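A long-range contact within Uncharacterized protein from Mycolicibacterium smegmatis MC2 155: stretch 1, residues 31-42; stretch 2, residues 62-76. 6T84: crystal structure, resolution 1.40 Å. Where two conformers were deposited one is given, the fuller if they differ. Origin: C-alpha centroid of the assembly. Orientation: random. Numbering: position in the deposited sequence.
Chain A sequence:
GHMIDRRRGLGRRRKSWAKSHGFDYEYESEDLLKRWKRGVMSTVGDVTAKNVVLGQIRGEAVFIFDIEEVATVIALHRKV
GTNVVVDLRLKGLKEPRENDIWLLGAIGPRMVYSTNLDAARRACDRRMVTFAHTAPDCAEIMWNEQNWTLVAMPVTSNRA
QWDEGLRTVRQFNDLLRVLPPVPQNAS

Stretch 1 31-42: DLLKRWKRGVMS
Stretch 2 62-76: VFIFDIEEVATVIAL

Stretch 2 is an antiparallel β-hairpin, with strands 62-67 and 71-76 joined by a turn at 68-70. Its ladder is fixed by paired backbone hydrogen bonds: F63 N to A75 O (2.9 Å) and A75 N to F63 O (2.8 Å), F65 N to V73 O (3.0 Å) and V73 N to F65 O (2.8 Å), I67 N to A71 O (2.8 Å) and A71 N to I67 O (3.2 Å). V70 N to I67 O (2.8 Å) closes the turn, where E69 takes phi/psi 54/27. Strand alternation directs the CA-to-CB bonds of F63, F65, I67, A71, V73 and A75 toward stretch 1, while those of I64, D66, T72 and L76 point away.

Stretch 1 crosses this face as two short 3-10 segments linked by an irregular loop. No hydrogen bond joins the stretches; the 484 Å² buried between them, both sides summed, is sealed by apolar contacts.

The first segment, 32-35, begins after D31, whose O accepts from K34 N (3.2 Å) and whose OD1 forms a salt bridge with K34 NZ (3.1 Å). L32, chi1 t and chi2 p, points toward the hairpin, its CA 9.2 Å from F63 CA. L32 CD1 lies 4.1 Å from F63 CD2, and L32 CD2 3.8 Å from F65 CD2, so the leucine fork touches both rings. L33 (m, t) leaves its backbone sideways, yet its end reaches in: CD2 is 3.2 Å from F65 CE1 and 4.2 Å from I67 CD1.

W36 N donates to L33 O (3.3 Å), and the chain then extends (phi/psi -121/142). With chi1 -56° and chi2 -67°, the indole sets W36 CH2 3.7 Å from F63 CD2, an edge-to-edge approach, and W36 CZ2 3.5 Å from A75 CB. The W36 six-membered ring and the F65 ring (chi1 52°, chi2 88°) are inclined by only 12°, but their centroids are 5.5 Å apart; they barely overlap, with W36 CZ3 3.5 Å from F65 CZ.

K37 and R38 lie out of reach. G39 adopts 55/-134, a positive phi that favours glycine, and M41 N to R38 O (2.8 Å) leads into the second segment. V40 (m) points toward the hairpin, its CA 7.7 Å from A71 CA; V40 CG2 packs 3.9 Å from V73 CG2 and 4.2 Å from I67 CD1. M41 (m, m, t) starts sideways but curls inward: SD lies 3.7 Å from I67 CD1, while CE sits 3.7 Å from F65 CZ, at that ring's edge, and 3.9 Å from V73 CG1.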

# COMPACT_ATOMS: atom_id res chain seq x y z
N ASP A 31 13.60 -12.48 -1.24
CA ASP A 31 12.53 -13.03 -0.44
C ASP A 31 11.49 -12.01 0.01
O ASP A 31 10.47 -12.38 0.58
CB ASP A 31 13.07 -13.79 0.77
CG ASP A 31 13.66 -15.14 0.39
OD1 ASP A 31 13.07 -15.85 -0.47
OD2 ASP A 31 14.73 -15.48 0.93
N LEU A 32 11.71 -10.74 -0.27
CA LEU A 32 10.88 -9.69 0.32
C LEU A 32 9.38 -9.91 0.08
O LEU A 32 8.57 -9.80 1.02
CB LEU A 32 11.33 -8.36 -0.31
CG LEU A 32 10.88 -7.12 0.47
CD1 LEU A 32 11.42 -7.11 1.84
CD2 LEU A 32 11.33 -5.86 -0.24
N LEU A 33 8.98 -10.24 -1.15
CA LEU A 33 7.56 -10.22 -1.54
C LEU A 33 6.74 -11.27 -0.84
O LEU A 33 5.50 -11.18 -0.82
CB LEU A 33 7.40 -10.44 -3.05
CG LEU A 33 8.05 -9.35 -3.93
CD1 LEU A 33 7.78 -9.62 -5.38
CD2 LEU A 33 7.45 -8.01 -3.55
N LYS A 34 7.39 -12.29 -0.28
CA LYS A 34 6.61 -13.38 0.27
C LYS A 34 5.81 -12.97 1.48
O LYS A 34 4.91 -13.70 1.88
CB LYS A 34 7.55 -14.54 0.65
CG LYS A 34 8.18 -15.22 -0.56
CD LYS A 34 9.04 -16.42 -0.14
CE LYS A 34 9.58 -17.19 -1.34
NZ LYS A 34 10.54 -16.40 -2.16
N ARG A 35 6.07 -11.79 2.07
CA ARG A 35 5.38 -11.51 3.31
C ARG A 35 4.00 -10.93 3.08
O ARG A 35 3.23 -10.84 4.04
CB ARG A 35 6.18 -10.64 4.28
CG ARG A 35 6.67 -9.36 3.74
CD ARG A 35 7.45 -8.62 4.83
NE ARG A 35 8.59 -9.40 5.29
CZ ARG A 35 8.79 -9.76 6.55
NH1 ARG A 35 7.92 -9.41 7.49
NH2 ARG A 35 9.86 -10.48 6.86
N TRP A 36 3.67 -10.56 1.84
CA TRP A 36 2.37 -9.95 1.54
C TRP A 36 1.61 -10.77 0.51
O TRP A 36 2.21 -11.35 -0.41
CB TRP A 36 2.55 -8.52 1.00
CG TRP A 36 3.32 -7.70 1.96
CD1 TRP A 36 2.92 -7.29 3.20
CD2 TRP A 36 4.66 -7.24 1.79
NE1 TRP A 36 3.93 -6.58 3.81
CE2 TRP A 36 5.00 -6.50 2.95
CE3 TRP A 36 5.59 -7.34 0.75
CZ2 TRP A 36 6.25 -5.91 3.12
CZ3 TRP A 36 6.82 -6.73 0.90
CH2 TRP A 36 7.15 -6.03 2.08
N LYS A 37 0.29 -10.88 0.69
CA LYS A 37 -0.50 -11.82 -0.09
C LYS A 37 -1.63 -11.18 -0.88
O LYS A 37 -2.20 -11.85 -1.74
CB LYS A 37 -1.12 -12.90 0.83
CG LYS A 37 -0.13 -13.58 1.77
CD LYS A 37 0.60 -14.65 1.04
CE LYS A 37 1.30 -15.59 1.98
NZ LYS A 37 2.02 -16.62 1.18
N ARG A 38 -2.01 -9.94 -0.57
CA ARG A 38 -3.22 -9.36 -1.16
C ARG A 38 -2.87 -8.15 -2.03
O ARG A 38 -1.71 -7.97 -2.42
CB ARG A 38 -4.22 -9.01 -0.05
CG ARG A 38 -4.68 -10.21 0.74
CD ARG A 38 -5.96 -9.87 1.49
NE ARG A 38 -6.41 -10.91 2.38
CZ ARG A 38 -7.55 -11.57 2.21
NH1 ARG A 38 -8.35 -11.31 1.18
NH2 ARG A 38 -7.90 -12.47 3.09
N GLY A 39 -3.87 -7.30 -2.35
CA GLY A 39 -3.62 -6.17 -3.23
C GLY A 39 -2.99 -6.63 -4.52
O GLY A 39 -3.41 -7.65 -5.10
N VAL A 40 -1.94 -5.93 -4.95
CA VAL A 40 -1.25 -6.37 -6.17
C VAL A 40 -0.48 -7.66 -6.03
O VAL A 40 -0.09 -8.24 -7.05
CB VAL A 40 -0.28 -5.32 -6.77
CG1 VAL A 40 -1.03 -4.10 -7.14
CG2 VAL A 40 0.80 -4.96 -5.81
N MET A 41 -0.28 -8.15 -4.80
CA MET A 41 0.51 -9.37 -4.62
C MET A 41 -0.25 -10.62 -5.05
O MET A 41 0.39 -11.62 -5.37
CB MET A 41 0.95 -9.54 -3.18
CG MET A 41 1.62 -8.37 -2.54
SD MET A 41 3.05 -7.77 -3.47
CE MET A 41 3.40 -6.28 -2.54
N SER A 42 -1.58 -10.57 -5.12
CA SER A 42 -2.30 -11.79 -5.49
C SER A 42 -2.29 -12.05 -6.99
O SER A 42 -2.40 -13.20 -7.41
CB SER A 42 -3.72 -11.77 -4.93
OG SER A 42 -4.45 -10.65 -5.40
N VAL A 62 9.38 0.76 6.83
CA VAL A 62 8.74 1.03 5.54
C VAL A 62 9.64 0.45 4.46
O VAL A 62 10.87 0.62 4.50
CB VAL A 62 8.46 2.54 5.32
CG1 VAL A 62 9.74 3.35 5.21
CG2 VAL A 62 7.58 2.75 4.05
N PHE A 63 9.04 -0.25 3.51
CA PHE A 63 9.75 -0.83 2.37
C PHE A 63 9.16 -0.31 1.08
O PHE A 63 7.94 -0.19 0.98
CB PHE A 63 9.65 -2.37 2.39
CG PHE A 63 10.15 -3.01 3.72
CD1 PHE A 63 11.14 -2.42 4.52
CD2 PHE A 63 9.66 -4.20 4.13
CE1 PHE A 63 11.63 -3.01 5.71
CE2 PHE A 63 10.14 -4.81 5.29
CZ PHE A 63 11.13 -4.21 6.08
N ILE A 64 10.00 0.06 0.12
CA ILE A 64 9.55 0.58 -1.17
C ILE A 64 10.26 -0.24 -2.23
O ILE A 64 11.48 -0.41 -2.16
CB ILE A 64 9.90 2.07 -1.30
CG1 ILE A 64 9.30 2.85 -0.10
CG2 ILE A 64 9.34 2.62 -2.65
CD1 ILE A 64 10.31 3.20 0.98
N PHE A 65 9.51 -0.73 -3.21
CA PHE A 65 10.14 -1.62 -4.18
C PHE A 65 9.30 -1.67 -5.45
O PHE A 65 8.13 -1.26 -5.45
CB PHE A 65 10.35 -3.04 -3.61
CG PHE A 65 9.12 -3.63 -3.04
CD1 PHE A 65 8.23 -4.34 -3.85
CD2 PHE A 65 8.79 -3.42 -1.70
CE1 PHE A 65 7.01 -4.84 -3.33
CE2 PHE A 65 7.61 -3.96 -1.16
CZ PHE A 65 6.72 -4.67 -1.98
N ASP A 66 9.91 -2.16 -6.53
CA ASP A 66 9.21 -2.34 -7.79
C ASP A 66 8.95 -3.83 -8.00
O ASP A 66 9.79 -4.67 -7.68
CB ASP A 66 10.05 -1.82 -8.97
CG ASP A 66 10.38 -0.36 -8.85
OD1 ASP A 66 9.62 0.39 -8.20
OD2 ASP A 66 11.39 0.06 -9.47
N ILE A 67 7.77 -4.13 -8.54
CA ILE A 67 7.46 -5.44 -9.08
C ILE A 67 7.40 -5.25 -10.58
O ILE A 67 6.46 -4.63 -11.09
CB ILE A 67 6.11 -5.95 -8.55
CG1 ILE A 67 6.09 -5.85 -7.00
CG2 ILE A 67 5.82 -7.36 -9.08
CD1 ILE A 67 4.78 -6.31 -6.36
N GLU A 68 8.40 -5.76 -11.31
CA GLU A 68 8.59 -5.35 -12.71
C GLU A 68 7.31 -5.30 -13.54
O GLU A 68 6.53 -6.26 -13.57
CB GLU A 68 9.57 -6.29 -13.40
CG GLU A 68 11.02 -6.01 -13.07
CD GLU A 68 11.91 -7.13 -13.53
OE1 GLU A 68 12.30 -7.13 -14.72
OE2 GLU A 68 12.21 -8.02 -12.72
N GLU A 69 7.12 -4.17 -14.22
CA GLU A 69 5.97 -3.93 -15.10
C GLU A 69 4.63 -4.17 -14.41
O GLU A 69 3.64 -4.51 -15.06
CB GLU A 69 6.10 -4.75 -16.39
CG GLU A 69 7.41 -4.52 -17.12
CD GLU A 69 7.55 -5.40 -18.35
OE1 GLU A 69 6.69 -6.30 -18.54
OE2 GLU A 69 8.52 -5.21 -19.12
N VAL A 70 4.57 -4.01 -13.09
CA VAL A 70 3.30 -4.16 -12.39
C VAL A 70 3.03 -2.92 -11.55
O VAL A 70 2.01 -2.21 -11.74
CB VAL A 70 3.26 -5.41 -11.49
CG1 VAL A 70 2.00 -5.39 -10.63
CG2 VAL A 70 3.33 -6.69 -12.31
N ALA A 71 3.93 -2.65 -10.62
CA ALA A 71 3.68 -1.58 -9.67
C ALA A 71 4.94 -1.24 -8.90
O ALA A 71 5.83 -2.09 -8.73
CB ALA A 71 2.64 -2.01 -8.62
N THR A 72 4.97 -0.04 -8.34
CA THR A 72 5.86 0.32 -7.25
C THR A 72 5.01 0.27 -5.98
O THR A 72 3.91 0.82 -5.96
CB THR A 72 6.43 1.73 -7.46
OG1 THR A 72 7.30 1.74 -8.63
CG2 THR A 72 7.22 2.26 -6.23
N VAL A 73 5.46 -0.44 -4.97
CA VAL A 73 4.72 -0.66 -3.73
C VAL A 73 5.45 -0.01 -2.58
O VAL A 73 6.68 -0.12 -2.47
CB VAL A 73 4.54 -2.17 -3.47
CG1 VAL A 73 3.78 -2.39 -2.18
CG2 VAL A 73 3.78 -2.80 -4.65
N ILE A 74 4.69 0.59 -1.67
CA ILE A 74 5.21 1.08 -0.39
C ILE A 74 4.46 0.34 0.69
O ILE A 74 3.21 0.35 0.70
CB ILE A 74 4.97 2.60 -0.26
CG1 ILE A 74 5.69 3.35 -1.39
CG2 ILE A 74 5.40 3.11 1.13
CD1 ILE A 74 5.31 4.89 -1.42
N ALA A 75 5.20 -0.38 1.57
CA ALA A 75 4.61 -1.15 2.67
C ALA A 75 5.06 -0.55 3.99
O ALA A 75 6.26 -0.44 4.23
CB ALA A 75 5.05 -2.61 2.63
N LEU A 76 4.10 -0.19 4.85
CA LEU A 76 4.39 0.43 6.14
C LEU A 76 3.95 -0.48 7.29
O LEU A 76 2.82 -0.97 7.29
CB LEU A 76 3.67 1.77 6.26
CG LEU A 76 3.77 2.52 7.60
CD1 LEU A 76 5.22 2.95 7.87
CD2 LEU A 76 2.83 3.80 7.62